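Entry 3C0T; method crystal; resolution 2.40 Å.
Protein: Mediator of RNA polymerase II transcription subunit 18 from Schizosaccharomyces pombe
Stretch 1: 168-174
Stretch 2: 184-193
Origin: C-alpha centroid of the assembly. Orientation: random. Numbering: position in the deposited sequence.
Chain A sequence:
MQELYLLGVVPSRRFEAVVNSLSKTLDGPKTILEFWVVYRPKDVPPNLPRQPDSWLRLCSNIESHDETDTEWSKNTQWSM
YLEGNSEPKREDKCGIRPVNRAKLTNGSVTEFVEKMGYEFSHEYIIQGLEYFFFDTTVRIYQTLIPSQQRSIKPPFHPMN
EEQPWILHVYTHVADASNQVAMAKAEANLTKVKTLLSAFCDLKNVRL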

ATOM      1  N   HIS A 168      -4.084   1.816   6.736  1.00 43.64           N
ATOM      2  CA  HIS A 168      -4.909   1.357   5.621  1.00 43.67           C
ATOM      3  C   HIS A 168      -5.677   0.092   6.002  1.00 43.67           C
ATOM      4  O   HIS A 168      -5.078  -0.944   6.297  1.00 43.30           O
ATOM      5  CB  HIS A 168      -4.013   1.081   4.407  1.00 44.74           C
ATOM      6  CG  HIS A 168      -4.758   0.682   3.168  1.00 48.36           C
ATOM      7  ND1 HIS A 168      -4.118   0.335   1.998  1.00 49.27           N
ATOM      8  CD2 HIS A 168      -6.083   0.573   2.915  1.00 49.21           C
ATOM      9  CE1 HIS A 168      -5.016   0.031   1.078  1.00 47.15           C
ATOM     10  NE2 HIS A 168      -6.216   0.166   1.608  1.00 48.61           N
ATOM     11  N   VAL A 169      -7.005   0.185   6.005  1.00 42.90           N
ATOM     12  CA  VAL A 169      -7.847  -0.958   6.341  1.00 43.34           C
ATOM     13  C   VAL A 169      -8.544  -1.412   5.064  1.00 43.96           C
ATOM     14  O   VAL A 169      -9.154  -0.601   4.362  1.00 46.40           O
ATOM     15  CB  VAL A 169      -8.910  -0.589   7.399  1.00 42.96           C
ATOM     16  CG1 VAL A 169      -9.681  -1.839   7.820  1.00 40.29           C
ATOM     17  CG2 VAL A 169      -8.232   0.052   8.611  1.00 43.96           C
ATOM     18  N   TYR A 170      -8.464  -2.702   4.762  1.00 42.25           N
ATOM     19  CA  TYR A 170      -9.067  -3.191   3.536  1.00 44.78           C
ATOM     20  C   TYR A 170      -9.429  -4.663   3.552  1.00 46.47           C
ATOM     21  O   TYR A 170      -9.028  -5.420   4.435  1.00 45.08           O
ATOM     22  CB  TYR A 170      -8.116  -2.956   2.353  1.00 44.95           C
ATOM     23  CG  TYR A 170      -6.799  -3.706   2.475  1.00 46.66           C
ATOM     24  CD1 TYR A 170      -5.745  -3.195   3.234  1.00 47.14           C
ATOM     25  CD2 TYR A 170      -6.626  -4.954   1.872  1.00 47.29           C
ATOM     26  CE1 TYR A 170      -4.550  -3.911   3.394  1.00 47.82           C
ATOM     27  CE2 TYR A 170      -5.443  -5.678   2.029  1.00 45.55           C
ATOM     28  CZ  TYR A 170      -4.409  -5.151   2.795  1.00 48.69           C
ATOM     29  OH  TYR A 170      -3.249  -5.884   2.989  1.00 50.64           O
ATOM     30  N   THR A 171     -10.206  -5.046   2.546  1.00 46.26           N
ATOM     31  CA  THR A 171     -10.602  -6.420   2.351  1.00 48.45           C
ATOM     32  C   THR A 171     -10.860  -6.563   0.859  1.00 50.22           C
ATOM     33  O   THR A 171     -11.182  -5.583   0.182  1.00 50.19           O
ATOM     34  CB  THR A 171     -11.856  -6.786   3.153  1.00 49.33           C
ATOM     35  OG1 THR A 171     -12.073  -8.197   3.040  1.00 51.87           O
ATOM     36  CG2 THR A 171     -13.077  -6.035   2.643  1.00 48.96           C
ATOM     37  N   HIS A 172     -10.689  -7.772   0.339  1.00 51.65           N
ATOM     38  CA  HIS A 172     -10.891  -8.016  -1.081  1.00 55.02           C
ATOM     39  C   HIS A 172     -12.097  -8.908  -1.369  1.00 56.72           C
ATOM     40  O   HIS A 172     -12.357  -9.880  -0.653  1.00 57.00           O
ATOM     41  CB  HIS A 172      -9.648  -8.671  -1.687  1.00 53.98           C
ATOM     42  CG  HIS A 172      -8.436  -7.794  -1.689  1.00 56.82           C
ATOM     43  ND1 HIS A 172      -8.384  -6.595  -2.370  1.00 57.81           N
ATOM     44  CD2 HIS A 172      -7.221  -7.950  -1.109  1.00 57.18           C
ATOM     45  CE1 HIS A 172      -7.190  -6.053  -2.210  1.00 55.72           C
ATOM     46  NE2 HIS A 172      -6.466  -6.854  -1.449  1.00 55.91           N
ATOM     47  N   VAL A 173     -12.825  -8.564  -2.428  1.00 57.62           N
ATOM     48  CA  VAL A 173     -13.982  -9.333  -2.868  1.00 58.77           C
ATOM     49  C   VAL A 173     -13.709  -9.749  -4.312  1.00 60.34           C
ATOM     50  O   VAL A 173     -13.614  -8.908  -5.208  1.00 59.56           O
ATOM     51  CB  VAL A 173     -15.276  -8.496  -2.807  1.00 59.96           C
ATOM     52  CG1 VAL A 173     -16.445  -9.319  -3.340  1.00 58.60           C
ATOM     53  CG2 VAL A 173     -15.548  -8.062  -1.364  1.00 57.54           C
ATOM     54  N   ALA A 174     -13.563 -11.053  -4.525  1.00 62.97           N
ATOM     55  CA  ALA A 174     -13.266 -11.607  -5.849  1.00 65.83           C
ATOM     56  C   ALA A 174     -14.221 -11.185  -6.963  1.00 67.06           C
ATOM     57  O   ALA A 174     -13.789 -10.724  -8.021  1.00 67.83           O
ATOM     58  CB  ALA A 174     -13.218 -13.131  -5.768  1.00 65.03           C
ATOM     59  N   LYS A 184     -21.123  -7.877   2.893  1.00 54.47           N
ATOM     60  CA  LYS A 184     -20.492  -8.462   4.066  1.00 54.56           C
ATOM     61  C   LYS A 184     -19.129  -7.791   4.295  1.00 52.99           C
ATOM     62  O   LYS A 184     -18.665  -7.661   5.427  1.00 51.09           O
ATOM     63  CB  LYS A 184     -20.315  -9.971   3.855  1.00 57.99           C
ATOM     64  CG  LYS A 184     -19.665 -10.723   5.020  1.00 63.78           C
ATOM     65  CD  LYS A 184     -20.530 -10.696   6.280  1.00 70.38           C
ATOM     66  CE  LYS A 184     -21.880 -11.396   6.070  1.00 73.80           C
ATOM     67  NZ  LYS A 184     -22.776 -11.323   7.282  1.00 74.58           N
ATOM     68  N   ALA A 185     -18.494  -7.356   3.214  1.00 50.12           N
ATOM     69  CA  ALA A 185     -17.199  -6.707   3.331  1.00 50.99           C
ATOM     70  C   ALA A 185     -17.357  -5.296   3.899  1.00 50.27           C
ATOM     71  O   ALA A 185     -16.582  -4.891   4.766  1.00 51.24           O
ATOM     72  CB  ALA A 185     -16.500  -6.665   1.974  1.00 46.72           C
ATOM     73  N   GLU A 186     -18.351  -4.548   3.428  1.00 48.81           N
ATOM     74  CA  GLU A 186     -18.560  -3.195   3.943  1.00 51.30           C
ATOM     75  C   GLU A 186     -18.952  -3.268   5.413  1.00 50.30           C
ATOM     76  O   GLU A 186     -18.543  -2.431   6.218  1.00 49.63           O
ATOM     77  CB  GLU A 186     -19.661  -2.463   3.174  1.00 54.00           C
ATOM     78  CG  GLU A 186     -19.455  -2.425   1.680  1.00 60.88           C
ATOM     79  CD  GLU A 186     -20.335  -1.395   1.004  1.00 64.03           C
ATOM     80  OE1 GLU A 186     -20.719  -1.629  -0.165  1.00 67.29           O
ATOM     81  OE2 GLU A 186     -20.628  -0.348   1.632  1.00 64.24           O
ATOM     82  N   ALA A 187     -19.754  -4.273   5.753  1.00 48.51           N
ATOM     83  CA  ALA A 187     -20.191  -4.465   7.126  1.00 48.30           C
ATOM     84  C   ALA A 187     -18.963  -4.752   7.989  1.00 48.08           C
ATOM     85  O   ALA A 187     -18.858  -4.267   9.116  1.00 49.45           O
ATOM     86  CB  ALA A 187     -21.185  -5.622   7.206  1.00 47.17           C
ATOM     87  N   ASN A 188     -18.025  -5.535   7.462  1.00 46.93           N
ATOM     88  CA  ASN A 188     -16.815  -5.838   8.223  1.00 46.39           C
ATOM     89  C   ASN A 188     -15.951  -4.588   8.413  1.00 45.29           C
ATOM     90  O   ASN A 188     -15.378  -4.381   9.482  1.00 42.97           O
ATOM     91  CB  ASN A 188     -16.006  -6.945   7.544  1.00 44.41           C
ATOM     92  CG  ASN A 188     -16.583  -8.325   7.809  1.00 47.85           C
ATOM     93  OD1 ASN A 188     -17.101  -8.594   8.899  1.00 47.22           O
ATOM     94  ND2 ASN A 188     -16.480  -9.213   6.826  1.00 44.43           N
ATOM     95  N   LEU A 189     -15.862  -3.758   7.381  1.00 44.47           N
ATOM     96  CA  LEU A 189     -15.087  -2.533   7.483  1.00 45.85           C
ATOM     97  C   LEU A 189     -15.710  -1.641   8.550  1.00 46.17           C
ATOM     98  O   LEU A 189     -15.000  -1.027   9.353  1.00 45.79           O
ATOM     99  CB  LEU A 189     -15.047  -1.792   6.139  1.00 44.73           C
ATOM    100  CG  LEU A 189     -14.072  -2.368   5.106  1.00 46.44           C
ATOM    101  CD1 LEU A 189     -14.090  -1.522   3.850  1.00 45.23           C
ATOM    102  CD2 LEU A 189     -12.668  -2.398   5.688  1.00 44.76           C
ATOM    103  N   THR A 190     -17.040  -1.585   8.572  1.00 45.31           N
ATOM    104  CA  THR A 190     -17.739  -0.761   9.553  1.00 45.76           C
ATOM    105  C   THR A 190     -17.430  -1.206  10.981  1.00 45.57           C
ATOM    106  O   THR A 190     -17.267  -0.378  11.870  1.00 45.05           O
ATOM    107  CB  THR A 190     -19.262  -0.787   9.312  1.00 45.53           C
ATOM    108  OG1 THR A 190     -19.563   0.008   8.161  1.00 48.83           O
ATOM    109  CG2 THR A 190     -20.018  -0.231  10.508  1.00 43.30           C
ATOM    110  N   LYS A 191     -17.349  -2.513  11.194  1.00 45.91           N
ATOM    111  CA  LYS A 191     -17.043  -3.045  12.511  1.00 48.81           C
ATOM    112  C   LYS A 191     -15.625  -2.632  12.933  1.00 50.08           C
ATOM    113  O   LYS A 191     -15.409  -2.187  14.061  1.00 50.39           O
ATOM    114  CB  LYS A 191     -17.139  -4.575  12.501  1.00 50.48           C
ATOM    115  CG  LYS A 191     -18.502  -5.154  12.105  1.00 50.85           C
ATOM    116  CD  LYS A 191     -18.470  -6.666  12.278  1.00 54.11           C
ATOM    117  CE  LYS A 191     -19.782  -7.342  11.905  1.00 54.94           C
ATOM    118  NZ  LYS A 191     -19.946  -7.558  10.448  1.00 56.22           N
ATOM    119  N   VAL A 192     -14.660  -2.789  12.026  1.00 49.23           N
ATOM    120  CA  VAL A 192     -13.276  -2.434  12.319  1.00 47.19           C
ATOM    121  C   VAL A 192     -13.159  -0.928  12.559  1.00 47.05           C
ATOM    122  O   VAL A 192     -12.428  -0.489  13.435  1.00 45.36           O
ATOM    123  CB  VAL A 192     -12.341  -2.859  11.155  1.00 48.78           C
ATOM    124  CG1 VAL A 192     -10.897  -2.483  11.460  1.00 47.10           C
ATOM    125  CG2 VAL A 192     -12.459  -4.352  10.933  1.00 46.38           C
ATOM    126  N   LYS A 193     -13.898  -0.141  11.784  1.00 47.94           N
ATOM    127  CA  LYS A 193     -13.873   1.307  11.928  1.00 48.93           C
ATOM    128  C   LYS A 193     -14.241   1.747  13.346  1.00 51.12           C
ATOM    129  O   LYS A 193     -13.516   2.539  13.956  1.00 51.66           O
ATOM    130  CB  LYS A 193     -14.839   1.956  10.935  1.00 51.13           C
ATOM    131  CG  LYS A 193     -14.821   3.485  10.916  1.00 52.32           C
ATOM    132  CD  LYS A 193     -15.976   4.014  10.074  1.00 57.62           C
ATOM    133  CE  LYS A 193     -15.712   5.418   9.537  1.00 61.26           C
ATOM    134  NZ  LYS A 193     -15.492   6.424  10.613  1.00 64.48           N
TER

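Residues 168-173 of a β-strand that begins earlier in the chain lie against residues 184-193 of a helix that extends in both directions. The arrangement is nearly antiparallel: the N-to-C directions make an angle of 162°, and the axes come within 8.9 Å. No hydrogen bond joins the two. The helix bonds its own backbone from i to i+4, as in L189 N to A185 O at 2.9 Å and K193 N to L189 O at 2.8 Å, and its side chains project outward; the contact with the strand is one of van der Waals packing. It is modest, burying 264 Å² over both sides.

The alternation of the strand selects its contact residues. V169, T171 and V173 point their CA-to-CB bonds toward the helix, whereas Y170 and H172 point away. On the helix, A185, L189 and V192 supply the contacts, and their spacing of four and then three residues keeps them on one side of the cylinder.

L189 and V169 cover the most surface. The CA-to-CB bond of L189 runs sideways, yet its side chain, with chi1 m and chi2 t, brings the end nearer to the strand. There its CD2 lies 3.7 Å from V169 CG1, and the same methyl approaches the strand backbone, 4.3 Å from Y170 CA. Leucine suits this position because its branch lies one carbon beyond CB, giving it the reach to come inward from a sideways start. V169, branched at CB itself, is at home in an extended strand and presents a compact methyl surface. Its CG1 also meets V192 CG1 at 3.9 Å, so a single methyl touches two residues about one helical turn apart. V169 and V192 both adopt the t rotamer, and they and L189 are buried, as befits side chains with nothing polar to offer.

Toward the other end the backbones come closer, A185 CA lying 6.7 Å from T171 CA, and the lone methyl of alanine takes up little room between them. A185 CB is 3.5 Å from T171 CG2 and 3.7 Å from V173 CG2. One small side chain thus contacts two inward-pointing strand residues. T171 shows how a threonine can serve in such a place: its methyl packs on the alanine, while its OG1 is hydrogen-bonded elsewhere in the structure. V173 adds a purely apolar surface.

The lysines K184 and K193 start sideways too, but their ends lead away from the strand, leaving the short and branched side chains to form the interface.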